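Local coordinates for glycerate 2-kinase (Pyrococcus horikoshii, PDB 1X3L), which catalyses the ATP-dependent phosphorylation of D-glycerate to 2-phosphoglycerate, with magnesium as the usual metal cofactor, at residues G15-A20 against E273-E278; G327-V332 against N424-V429; G342-I347 against G369-T374; T374-G379 against L415-P420. All coordinates share one frame; numbering follows the deposited sequence.

Contact 1: residues G15-A20 against E273-E278; sequences GEAIKA and EAIARE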
loop_
_atom_site.group_PDB
_atom_site.type_symbol
_atom_site.label_atom_id
_atom_site.label_comp_id
_atom_site.label_asym_id
_atom_site.label_seq_id
_atom_site.Cartn_x
_atom_site.Cartn_y
_atom_site.Cartn_z
ATOM N N GLY A 15 -10.099 5.038 13.373
ATOM C CA GLY A 15 -8.948 4.642 14.167
ATOM C C GLY A 15 -8.606 3.170 13.987
ATOM O O GLY A 15 -7.429 2.801 13.934
ATOM N N GLU A 16 -9.631 2.326 13.892
ATOM C CA GLU A 16 -9.421 0.889 13.709
ATOM C C GLU A 16 -8.742 0.582 12.375
ATOM O O GLU A 16 -7.856 -0.267 12.303
ATOM C CB GLU A 16 -10.752 0.135 13.780
ATOM C CG GLU A 16 -11.295 -0.036 15.184
ATOM C CD GLU A 16 -10.381 -0.879 16.059
ATOM O OE1 GLU A 16 -10.101 -2.041 15.690
ATOM O OE2 GLU A 16 -9.941 -0.380 17.114
ATOM N N ALA A 17 -9.164 1.274 11.324
ATOM C CA ALA A 17 -8.591 1.058 10.000
ATOM C C ALA A 17 -7.118 1.434 10.003
ATOM O O ALA A 17 -6.287 0.725 9.443
ATOM C CB ALA A 17 -9.342 1.890 8.956
ATOM N N ILE A 18 -6.797 2.558 10.636
ATOM C CA ILE A 18 -5.420 3.015 10.687
ATOM C C ILE A 18 -4.542 2.066 11.502
ATOM O O ILE A 18 -3.428 1.757 11.096
ATOM C CB ILE A 18 -5.337 4.440 11.266
ATOM C CG1 ILE A 18 -6.081 5.406 10.342
ATOM C CG2 ILE A 18 -3.879 4.864 11.407
ATOM C CD1 ILE A 18 -6.193 6.817 10.891
ATOM N N LYS A 19 -5.052 1.592 12.637
ATOM C CA LYS A 19 -4.295 0.667 13.483
ATOM C C LYS A 19 -4.017 -0.652 12.760
ATOM O O LYS A 19 -2.927 -1.209 12.869
ATOM C CB LYS A 19 -5.054 0.374 14.781
ATOM C CG LYS A 19 -5.227 1.572 15.703
ATOM C CD LYS A 19 -6.068 1.200 16.920
ATOM C CE LYS A 19 -6.402 2.420 17.761
ATOM N NZ LYS A 19 -7.306 2.078 18.906
ATOM N N ALA A 20 -5.003 -1.147 12.024
ATOM C CA ALA A 20 -4.847 -2.404 11.292
ATOM C C ALA A 20 -3.827 -2.262 10.160
ATOM O O ALA A 20 -3.345 -3.261 9.621
ATOM C CB ALA A 20 -6.194 -2.851 10.732
ATOM N N GLU A 273 -11.789 -4.720 6.815
ATOM C CA GLU A 273 -12.286 -5.811 7.638
ATOM C C GLU A 273 -12.208 -5.406 9.108
ATOM O O GLU A 273 -13.091 -5.743 9.900
ATOM C CB GLU A 273 -11.480 -7.087 7.366
ATOM C CG GLU A 273 -11.613 -7.558 5.919
ATOM C CD GLU A 273 -10.727 -8.749 5.582
ATOM O OE1 GLU A 273 -9.689 -8.937 6.250
ATOM O OE2 GLU A 273 -11.062 -9.488 4.630
ATOM N N ALA A 274 -11.160 -4.667 9.465
ATOM C CA ALA A 274 -11.005 -4.195 10.836
ATOM C C ALA A 274 -12.172 -3.268 11.170
ATOM O O ALA A 274 -12.668 -3.264 12.297
ATOM C CB ALA A 274 -9.677 -3.454 10.999
ATOM N N ILE A 275 -12.606 -2.484 10.184
ATOM C CA ILE A 275 -13.732 -1.564 10.364
ATOM C C ILE A 275 -15.037 -2.337 10.554
ATOM O O ILE A 275 -15.809 -2.061 11.479
ATOM C CB ILE A 275 -13.915 -0.633 9.134
ATOM C CG1 ILE A 275 -12.769 0.382 9.058
ATOM C CG2 ILE A 275 -15.246 0.096 9.222
ATOM C CD1 ILE A 275 -12.795 1.231 7.777
ATOM N N ALA A 276 -15.280 -3.297 9.665
ATOM C CA ALA A 276 -16.496 -4.105 9.709
ATOM C C ALA A 276 -16.604 -4.908 11.005
ATOM O O ALA A 276 -17.691 -5.079 11.550
ATOM C CB ALA A 276 -16.538 -5.049 8.504
ATOM N N ARG A 277 -15.466 -5.395 11.483
ATOM C CA ARG A 277 -15.410 -6.178 12.711
ATOM C C ARG A 277 -15.795 -5.321 13.920
ATOM O O ARG A 277 -16.591 -5.739 14.760
ATOM C CB ARG A 277 -13.998 -6.746 12.882
ATOM C CG ARG A 277 -13.803 -7.657 14.086
ATOM C CD ARG A 277 -12.375 -8.235 14.118
ATOM N NE ARG A 277 -12.112 -9.115 12.978
ATOM C CZ ARG A 277 -11.336 -8.812 11.935
ATOM N NH1 ARG A 277 -10.716 -7.638 11.863
ATOM N NH2 ARG A 277 -11.189 -9.690 10.950
ATOM N N GLU A 278 -15.235 -4.118 14.007
ATOM C CA GLU A 278 -15.539 -3.221 15.120
ATOM C C GLU A 278 -16.994 -2.757 15.015
ATOM O O GLU A 278 -17.699 -2.669 16.021
ATOM C CB GLU A 278 -14.584 -2.021 15.100
ATOM C CG GLU A 278 -14.761 -1.019 16.232
ATOM C CD GLU A 278 -14.698 -1.655 17.610
ATOM O OE1 GLU A 278 -13.960 -2.644 17.783
ATOM O OE2 GLU A 278 -15.380 -1.154 18.527
HETATM O O HOH W 1 -11.514 -4.039 14.550
#
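Ala20 and Ala274 meet methyl to methyl, CB to CB at 3.5 Å, where two helices pack closely with their directions largely opposed. The axes of the segments 15-20 and 273-278 approach to 8.1 Å and cross at 137°, a spacing that small residues at the interface permit. Apolar contact continues at Ala17, whose CB lies 3.7 Å from both CG1 and CD1 of Ile275. CG1 of Ile275 stands anti to the carbonyl carbon (chi1 -70°), which places it where it meets the Ala17 methyl. Beyond this pair, Ile428 of strand 427-435 touches both side chains, so the helix pair rests on a sheet strand.

The polar part of the contact is made by two glutamates whose side chains cross at about a right angle. Their aliphatic parts touch, CG of Glu16 lying 3.8 Å from CG of Glu278, while OE1 of Glu16 and OE1 of Glu278 are 4.4 Å apart. Two like charges so near would probably repel, but Glu278 OE2 is engaged in a salt bridge with Arg12, which is likely to offset this. One water bridges the two segments, donating to Glu16 OE1 at 2.7 Å and to the backbone Ala274 O at 2.6 Å.

Contact 2: residues G327-V332 against N424-V429; sequences GGETTV and NVNSIV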
loop_
_atom_site.group_PDB
_atom_site.type_symbol
_atom_site.label_atom_id
_atom_site.label_comp_id
_atom_site.label_asym_id
_atom_site.label_seq_id
_atom_site.Cartn_x
_atom_site.Cartn_y
_atom_site.Cartn_z
ATOM N N GLY A 327 -13.516 0.804 -0.155
ATOM C CA GLY A 327 -12.093 1.078 -0.186
ATOM C C GLY A 327 -11.574 1.184 -1.605
ATOM O O GLY A 327 -12.189 0.663 -2.546
ATOM N N GLY A 328 -10.443 1.866 -1.756
ATOM C CA GLY A 328 -9.822 2.043 -3.060
ATOM C C GLY A 328 -9.062 3.353 -3.082
ATOM O O GLY A 328 -8.429 3.726 -2.099
ATOM N N GLU A 329 -9.121 4.063 -4.202
ATOM C CA GLU A 329 -8.445 5.349 -4.313
ATOM C C GLU A 329 -9.077 6.119 -5.466
ATOM O O GLU A 329 -8.899 5.762 -6.631
ATOM C CB GLU A 329 -6.943 5.159 -4.568
ATOM C CG GLU A 329 -6.129 6.449 -4.406
ATOM C CD GLU A 329 -5.746 6.760 -2.953
ATOM O OE1 GLU A 329 -6.535 6.481 -2.030
ATOM O OE2 GLU A 329 -4.646 7.301 -2.731
ATOM N N THR A 330 -9.842 7.155 -5.141
ATOM C CA THR A 330 -10.492 7.952 -6.173
ATOM C C THR A 330 -9.567 9.087 -6.584
ATOM O O THR A 330 -8.523 9.298 -5.974
ATOM C CB THR A 330 -11.818 8.563 -5.682
ATOM O OG1 THR A 330 -11.562 9.437 -4.573
ATOM C CG2 THR A 330 -12.792 7.464 -5.267
ATOM N N THR A 331 -9.959 9.823 -7.613
ATOM C CA THR A 331 -9.141 10.925 -8.087
ATOM C C THR A 331 -9.979 12.141 -8.454
ATOM O O THR A 331 -11.174 12.037 -8.736
ATOM C CB THR A 331 -8.318 10.513 -9.333
ATOM O OG1 THR A 331 -9.199 9.991 -10.335
ATOM C CG2 THR A 331 -7.292 9.458 -8.978
ATOM N N VAL A 332 -9.337 13.300 -8.447
ATOM C CA VAL A 332 -10.004 14.532 -8.807
ATOM C C VAL A 332 -9.380 15.024 -10.110
ATOM O O VAL A 332 -8.167 15.222 -10.197
ATOM C CB VAL A 332 -9.839 15.607 -7.716
ATOM C CG1 VAL A 332 -10.568 16.887 -8.128
ATOM C CG2 VAL A 332 -10.387 15.088 -6.390
ATOM N N ASN A 424 0.316 3.388 4.681
ATOM C CA ASN A 424 -0.407 3.723 3.464
ATOM C C ASN A 424 -1.029 2.514 2.781
ATOM O O ASN A 424 -0.336 1.707 2.158
ATOM C CB ASN A 424 0.516 4.449 2.474
ATOM C CG ASN A 424 -0.169 4.754 1.148
ATOM O OD1 ASN A 424 -1.394 4.844 1.071
ATOM N ND2 ASN A 424 0.626 4.928 0.098
ATOM N N VAL A 425 -2.345 2.386 2.918
ATOM C CA VAL A 425 -3.073 1.305 2.272
ATOM C C VAL A 425 -4.221 1.942 1.501
ATOM O O VAL A 425 -5.286 1.354 1.332
ATOM C CB VAL A 425 -3.610 0.267 3.289
ATOM C CG1 VAL A 425 -2.433 -0.446 3.955
ATOM C CG2 VAL A 425 -4.485 0.939 4.326
ATOM N N ASN A 426 -3.972 3.166 1.043
ATOM C CA ASN A 426 -4.889 3.990 0.247
ATOM C C ASN A 426 -6.118 4.467 1.045
ATOM O O ASN A 426 -6.077 4.641 2.256
ATOM C CB ASN A 426 -5.339 3.171 -0.963
ATOM C CG ASN A 426 -4.192 3.033 -1.929
ATOM O OD1 ASN A 426 -3.464 3.980 -2.213
ATOM N ND2 ASN A 426 -4.031 1.803 -2.447
ATOM N N SER A 427 -7.229 4.716 0.357
ATOM C CA SER A 427 -8.389 5.312 1.016
ATOM C C SER A 427 -9.592 4.443 1.326
ATOM O O SER A 427 -9.822 3.412 0.694
ATOM C CB SER A 427 -8.861 6.519 0.204
ATOM O OG SER A 427 -7.825 7.477 0.079
ATOM N N ILE A 428 -10.373 4.903 2.301
ATOM C CA ILE A 428 -11.578 4.208 2.720
ATOM C C ILE A 428 -12.703 5.189 2.998
ATOM O O ILE A 428 -12.477 6.272 3.554
ATOM C CB ILE A 428 -11.349 3.399 4.010
ATOM C CG1 ILE A 428 -10.227 2.385 3.801
ATOM C CG2 ILE A 428 -12.652 2.712 4.427
ATOM C CD1 ILE A 428 -9.793 1.669 5.076
ATOM N N VAL A 429 -13.909 4.807 2.595
ATOM C CA VAL A 429 -15.088 5.611 2.835
ATOM C C VAL A 429 -15.980 4.788 3.749
ATOM O O VAL A 429 -16.295 3.637 3.446
ATOM C CB VAL A 429 -15.889 5.899 1.547
ATOM C CG1 VAL A 429 -17.081 6.781 1.884
ATOM C CG2 VAL A 429 -15.003 6.584 0.502
#
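Glu329 reaches across to Ser427 with its carboxylate turned so that OE1 accepts a hydrogen bond from the hydroxyl, the Ser427 OG to Glu329 OE1 distance measuring 2.7 Å. The serine comes from the syn side, 28° out of the carboxylate plane. CG of Glu329 is anti to the backbone N, and a bend at chi2 (83°) swings CD back toward the opposite segment. The same Ser427 OG also bonds Asn344 ND2, which ties the hydroxyl to helix 343-351.

Against this carboxylate the side chain of Asn426 crosses at about a right angle, its amide plane inclined 58° to that of the carboxylate. Glu329 OE2 and Asn426 OD1 stand 3.6 Å apart, and Asp366 brings another negative charge close to OE2. An alanine in place of Glu329 would probably leave the Ser427 hydroxyl without this acceptor, with Asn344 ND2 still bonded to its oxygen.

The backbones pair as well. Gly328 N donates to Ser427 O at 3.0 Å, and Ser427 N returns a bond to Gly328 O at 2.9 Å. At Gly327, CA lies 3.4 Å from Ser427 O in a CA-H...O contact. The backbone angles of Gly328 leave no room for a CB beside the preceding carbonyl O, which calls for glycine. Asn424 OD1 accepts from Asn426 N, closing an Asx turn that leads into the strand. Together these features form an antiparallel strand pairing, Gly328 opposite Ser427 in a hydrogen-bonded pair, within the mixed sheet of the MOFRL region.

Contact 3: residues G342-I347 against G369-T374; sequences GPNQEI and GTDGPT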
loop_
_atom_site.group_PDB
_atom_site.type_symbol
_atom_site.label_atom_id
_atom_site.label_comp_id
_atom_site.label_asym_id
_atom_site.label_seq_id
_atom_site.Cartn_x
_atom_site.Cartn_y
_atom_site.Cartn_z
ATOM N N GLY A 342 -8.964 17.821 -2.058
ATOM C CA GLY A 342 -8.465 16.522 -2.479
ATOM C C GLY A 342 -9.593 15.529 -2.733
ATOM O O GLY A 342 -10.756 15.857 -2.506
ATOM N N PRO A 343 -9.281 14.294 -3.173
ATOM C CA PRO A 343 -10.290 13.262 -3.459
ATOM C C PRO A 343 -11.301 12.997 -2.339
ATOM O O PRO A 343 -12.499 13.218 -2.510
ATOM C CB PRO A 343 -9.446 12.025 -3.769
ATOM C CG PRO A 343 -8.155 12.602 -4.297
ATOM C CD PRO A 343 -7.919 13.757 -3.351
ATOM N N ASN A 344 -10.814 12.524 -1.196
ATOM C CA ASN A 344 -11.703 12.194 -0.083
ATOM C C ASN A 344 -12.504 13.409 0.408
ATOM O O ASN A 344 -13.659 13.307 0.801
ATOM C CB ASN A 344 -10.850 11.637 1.056
ATOM C CG ASN A 344 -10.364 10.264 0.677
ATOM O OD1 ASN A 344 -11.141 9.374 0.347
ATOM N ND2 ASN A 344 -9.030 10.103 0.710
ATOM N N GLN A 345 -11.915 14.598 0.363
ATOM C CA GLN A 345 -12.658 15.785 0.759
ATOM C C GLN A 345 -13.799 16.012 -0.232
ATOM O O GLN A 345 -14.887 16.440 0.156
ATOM C CB GLN A 345 -11.744 17.003 0.787
ATOM C CG GLN A 345 -10.700 16.946 1.898
ATOM C CD GLN A 345 -9.619 17.983 1.705
ATOM O OE1 GLN A 345 -9.865 19.186 1.817
ATOM N NE2 GLN A 345 -8.413 17.524 1.395
ATOM N N GLU A 346 -13.568 15.719 -1.509
ATOM C CA GLU A 346 -14.635 15.913 -2.486
ATOM C C GLU A 346 -15.706 14.827 -2.380
ATOM O O GLU A 346 -16.877 15.084 -2.642
ATOM C CB GLU A 346 -14.067 16.006 -3.913
ATOM C CG GLU A 346 -13.618 17.427 -4.253
ATOM C CD GLU A 346 -13.406 17.669 -5.742
ATOM O OE1 GLU A 346 -14.050 16.982 -6.562
ATOM O OE2 GLU A 346 -12.607 18.569 -6.091
ATOM N N ILE A 347 -15.312 13.621 -1.982
ATOM C CA ILE A 347 -16.280 12.542 -1.809
ATOM C C ILE A 347 -17.257 12.968 -0.716
ATOM O O ILE A 347 -18.480 12.922 -0.893
ATOM C CB ILE A 347 -15.607 11.232 -1.340
ATOM C CG1 ILE A 347 -14.835 10.585 -2.495
ATOM C CG2 ILE A 347 -16.664 10.283 -0.775
ATOM C CD1 ILE A 347 -14.097 9.312 -2.092
ATOM N N GLY A 369 -2.542 9.755 5.568
ATOM C CA GLY A 369 -2.571 11.009 6.301
ATOM C C GLY A 369 -2.797 12.302 5.546
ATOM O O GLY A 369 -3.075 13.332 6.167
ATOM N N THR A 370 -2.666 12.274 4.223
ATOM C CA THR A 370 -2.888 13.481 3.435
ATOM C C THR A 370 -3.850 13.198 2.298
ATOM O O THR A 370 -3.939 12.076 1.798
ATOM C CB THR A 370 -1.570 14.050 2.855
ATOM O OG1 THR A 370 -0.939 13.065 2.034
ATOM C CG2 THR A 370 -0.618 14.449 3.983
ATOM N N ASP A 371 -4.566 14.233 1.887
ATOM C CA ASP A 371 -5.556 14.125 0.824
ATOM C C ASP A 371 -5.347 15.357 -0.054
ATOM O O ASP A 371 -5.575 16.482 0.384
ATOM C CB ASP A 371 -6.950 14.122 1.460
ATOM C CG ASP A 371 -8.062 13.881 0.460
ATOM O OD1 ASP A 371 -8.033 12.850 -0.250
ATOM O OD2 ASP A 371 -8.975 14.728 0.397
ATOM N N GLY A 372 -4.905 15.145 -1.288
ATOM C CA GLY A 372 -4.646 16.277 -2.161
ATOM C C GLY A 372 -3.455 17.034 -1.589
ATOM O O GLY A 372 -2.744 16.495 -0.738
ATOM N N PRO A 373 -3.200 18.274 -2.034
ATOM C CA PRO A 373 -2.070 19.060 -1.521
ATOM C C PRO A 373 -2.458 19.786 -0.229
ATOM O O PRO A 373 -2.334 21.008 -0.132
ATOM C CB PRO A 373 -1.796 20.034 -2.659
ATOM C CG PRO A 373 -3.193 20.341 -3.134
ATOM C CD PRO A 373 -3.849 18.968 -3.164
ATOM N N THR A 374 -2.944 19.031 0.752
ATOM C CA THR A 374 -3.352 19.614 2.026
ATOM C C THR A 374 -2.889 18.732 3.172
ATOM O O THR A 374 -2.393 17.629 2.955
ATOM C CB THR A 374 -4.882 19.747 2.132
ATOM O OG1 THR A 374 -5.445 18.473 2.475
ATOM C CG2 THR A 374 -5.470 20.220 0.803
#
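Gly342 and Gly372 bring their backbones together, CA to CA at 3.8 Å, where the loop 369-374 meets the first turn of helix 343-351. Gly342 holds the N-cap position of this helix, and the carboxylate of Asp371, from the distant loop, accepts from N-H groups of the first turn. A CB on either glycine would clash with the other segment.

Asp371 CG is anti to its backbone N (chi1 -175°), which directs the carboxylate toward the helix end. OD1 receives the backbone Asn344 N at 3.0 Å and OD2 receives Gln345 N at 2.9 Å, both on the syn side. Each oxygen has a further donor. Asn344 ND2 gives OD1 a weak bond, its amide plane 33° from the carboxylate, its stronger partner being Ser427. Gln345 NE2 reaches OD2 at 3.0 Å from the anti side, on the opposite face of the carboxylate plane from Gln345 N.

The gathered N-H groups and the helix terminus would probably stabilise the charged form of this buried carboxylate. Pro343 CD also packs against Asp371 OD1, at 3.2 Å. Within the loop, the Thr374 hydroxyl returns to the backbone, OG1 donating to Asp371 O at 2.9 Å.

Contact 4: residues T374-G379 against L415-P420; sequences TDAAGG and LLFTGP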
loop_
_atom_site.group_PDB
_atom_site.type_symbol
_atom_site.label_atom_id
_atom_site.label_comp_id
_atom_site.label_asym_id
_atom_site.label_seq_id
_atom_site.Cartn_x
_atom_site.Cartn_y
_atom_site.Cartn_z
ATOM N N THR A 374 -2.944 19.031 0.752
ATOM C CA THR A 374 -3.352 19.614 2.026
ATOM C C THR A 374 -2.889 18.732 3.172
ATOM O O THR A 374 -2.393 17.629 2.955
ATOM C CB THR A 374 -4.882 19.747 2.132
ATOM O OG1 THR A 374 -5.445 18.473 2.475
ATOM C CG2 THR A 374 -5.470 20.220 0.803
ATOM N N ASP A 375 -3.073 19.219 4.394
ATOM C CA ASP A 375 -2.678 18.475 5.581
ATOM C C ASP A 375 -3.810 17.634 6.171
ATOM O O ASP A 375 -3.619 16.939 7.177
ATOM C CB ASP A 375 -2.129 19.436 6.632
ATOM C CG ASP A 375 -0.777 20.002 6.239
ATOM O OD1 ASP A 375 0.129 19.198 5.922
ATOM O OD2 ASP A 375 -0.615 21.238 6.242
ATOM N N ALA A 376 -4.986 17.710 5.549
ATOM C CA ALA A 376 -6.143 16.930 5.994
ATOM C C ALA A 376 -6.084 15.552 5.349
ATOM O O ALA A 376 -5.572 15.402 4.238
ATOM C CB ALA A 376 -7.436 17.626 5.593
ATOM N N ALA A 377 -6.605 14.543 6.042
ATOM C CA ALA A 377 -6.618 13.191 5.501
ATOM C C ALA A 377 -7.905 12.950 4.709
ATOM O O ALA A 377 -7.998 12.006 3.924
ATOM C CB ALA A 377 -6.499 12.177 6.624
ATOM N N GLY A 378 -8.895 13.809 4.912
ATOM C CA GLY A 378 -10.147 13.638 4.196
ATOM C C GLY A 378 -11.269 14.471 4.780
ATOM O O GLY A 378 -11.021 15.490 5.421
ATOM N N GLY A 379 -12.508 14.036 4.561
ATOM C CA GLY A 379 -13.647 14.773 5.074
ATOM C C GLY A 379 -14.597 13.907 5.877
ATOM O O GLY A 379 -14.600 12.684 5.752
ATOM N N LEU A 415 -13.513 18.735 8.119
ATOM C CA LEU A 415 -12.189 18.237 7.778
ATOM C C LEU A 415 -11.742 17.177 8.771
ATOM O O LEU A 415 -12.031 17.265 9.962
ATOM C CB LEU A 415 -11.160 19.372 7.765
ATOM C CG LEU A 415 -11.265 20.374 6.614
ATOM C CD1 LEU A 415 -10.114 21.368 6.707
ATOM C CD2 LEU A 415 -11.204 19.625 5.278
ATOM N N LEU A 416 -11.042 16.170 8.265
ATOM C CA LEU A 416 -10.523 15.109 9.111
ATOM C C LEU A 416 -9.003 15.186 9.061
ATOM O O LEU A 416 -8.405 15.021 7.996
ATOM C CB LEU A 416 -10.978 13.737 8.608
ATOM C CG LEU A 416 -10.520 12.581 9.506
ATOM C CD1 LEU A 416 -11.230 12.684 10.854
ATOM C CD2 LEU A 416 -10.822 11.251 8.854
ATOM N N PHE A 417 -8.388 15.461 10.208
ATOM C CA PHE A 417 -6.934 15.548 10.319
ATOM C C PHE A 417 -6.430 14.399 11.171
ATOM O O PHE A 417 -6.804 14.282 12.334
ATOM C CB PHE A 417 -6.519 16.850 11.001
ATOM C CG PHE A 417 -6.672 18.064 10.147
ATOM C CD1 PHE A 417 -5.623 18.500 9.346
ATOM C CD2 PHE A 417 -7.860 18.786 10.153
ATOM C CE1 PHE A 417 -5.752 19.643 8.562
ATOM C CE2 PHE A 417 -8.000 19.930 9.374
ATOM C CZ PHE A 417 -6.941 20.360 8.575
ATOM N N THR A 418 -5.571 13.560 10.602
ATOM C CA THR A 418 -5.014 12.434 11.341
ATOM C C THR A 418 -3.570 12.741 11.732
ATOM O O THR A 418 -3.042 12.198 12.706
ATOM C CB THR A 418 -4.983 11.165 10.477
ATOM O OG1 THR A 418 -4.202 11.423 9.302
ATOM C CG2 THR A 418 -6.396 10.751 10.061
ATOM N N GLY A 419 -2.935 13.625 10.968
ATOM C CA GLY A 419 -1.541 13.923 11.222
ATOM C C GLY A 419 -0.805 12.720 10.659
ATOM O O GLY A 419 -1.435 11.885 9.997
ATOM N N PRO A 420 0.509 12.585 10.889
ATOM C CA PRO A 420 1.224 11.422 10.348
ATOM C C PRO A 420 0.617 10.099 10.823
ATOM O O PRO A 420 0.286 9.939 12.001
ATOM C CB PRO A 420 2.653 11.628 10.844
ATOM C CG PRO A 420 2.459 12.403 12.129
ATOM C CD PRO A 420 1.396 13.406 11.731
HETATM O O HOH W 2 -4.036 14.458 8.370
#
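The Phe417 ring carries the methyl of Ala376 over one face: CB lies 4.1 Å from the ring centroid and 17° off the normal, a CH-pi contact displaced toward the rim. Asp375 O approaches the same ring obliquely, 3.3 Å from CD1. Beside the alanine methyl, Leu415 CD2 adds looser apolar contact, and Tyr406 of helix 405-411 touches both Leu415 and Phe417.

Backbone bonds join the strands beside the ring. Leu416 O accepts from Ala377 N at 2.7 Å and weakly from Gly378 N, so two residues face one in a classic beta bulge. The return bond runs from Leu416 N to Gly378 O at 2.9 Å. Thr374 OG1 accepts from Ala376 N, forming an ST turn ahead of the bulge.

Thr418 brings both branches to Ala377 CB, OG1 at 3.6 Å and CG2 at 3.7 Å; its OG1 lies between the backbone N and the carbonyl carbon (chi1 58°), and the hydroxyl donates to Gly419 O at 2.9 Å. An alanine at Thr418 would probably leave Gly419 O without this donor and open a gap beside the Ala377 methyl. A water donating to Asp375 O and accepting from Thr418 N extends the link past the bulge. Direct backbone bonds thus fix the strand edge, whereas apolar contact and water join the diverging loops.

In the fold
Contacts 2, 3 and 4 all lie within the MOFRL region, whereas contact 1 brings the early helix 6-20 against helix 268-281. Contact 1 closes before the others open; contacts 3 and 4 follow in series inside the loop closed by contact 2. Contacts 2 and 4 belong to one mixed sheet, their centres about 13 Å apart. Contact 3 sits about 10 Å from contact 2 and about 8 Å from contact 4, centre to centre, and shares Thr374 with the latter. Contact 1 touches contact 2 through Ile428 and contact 4 through Ile18 and Thr418. An N-terminal helix is thereby packed onto the C-terminal part of the kinase chain.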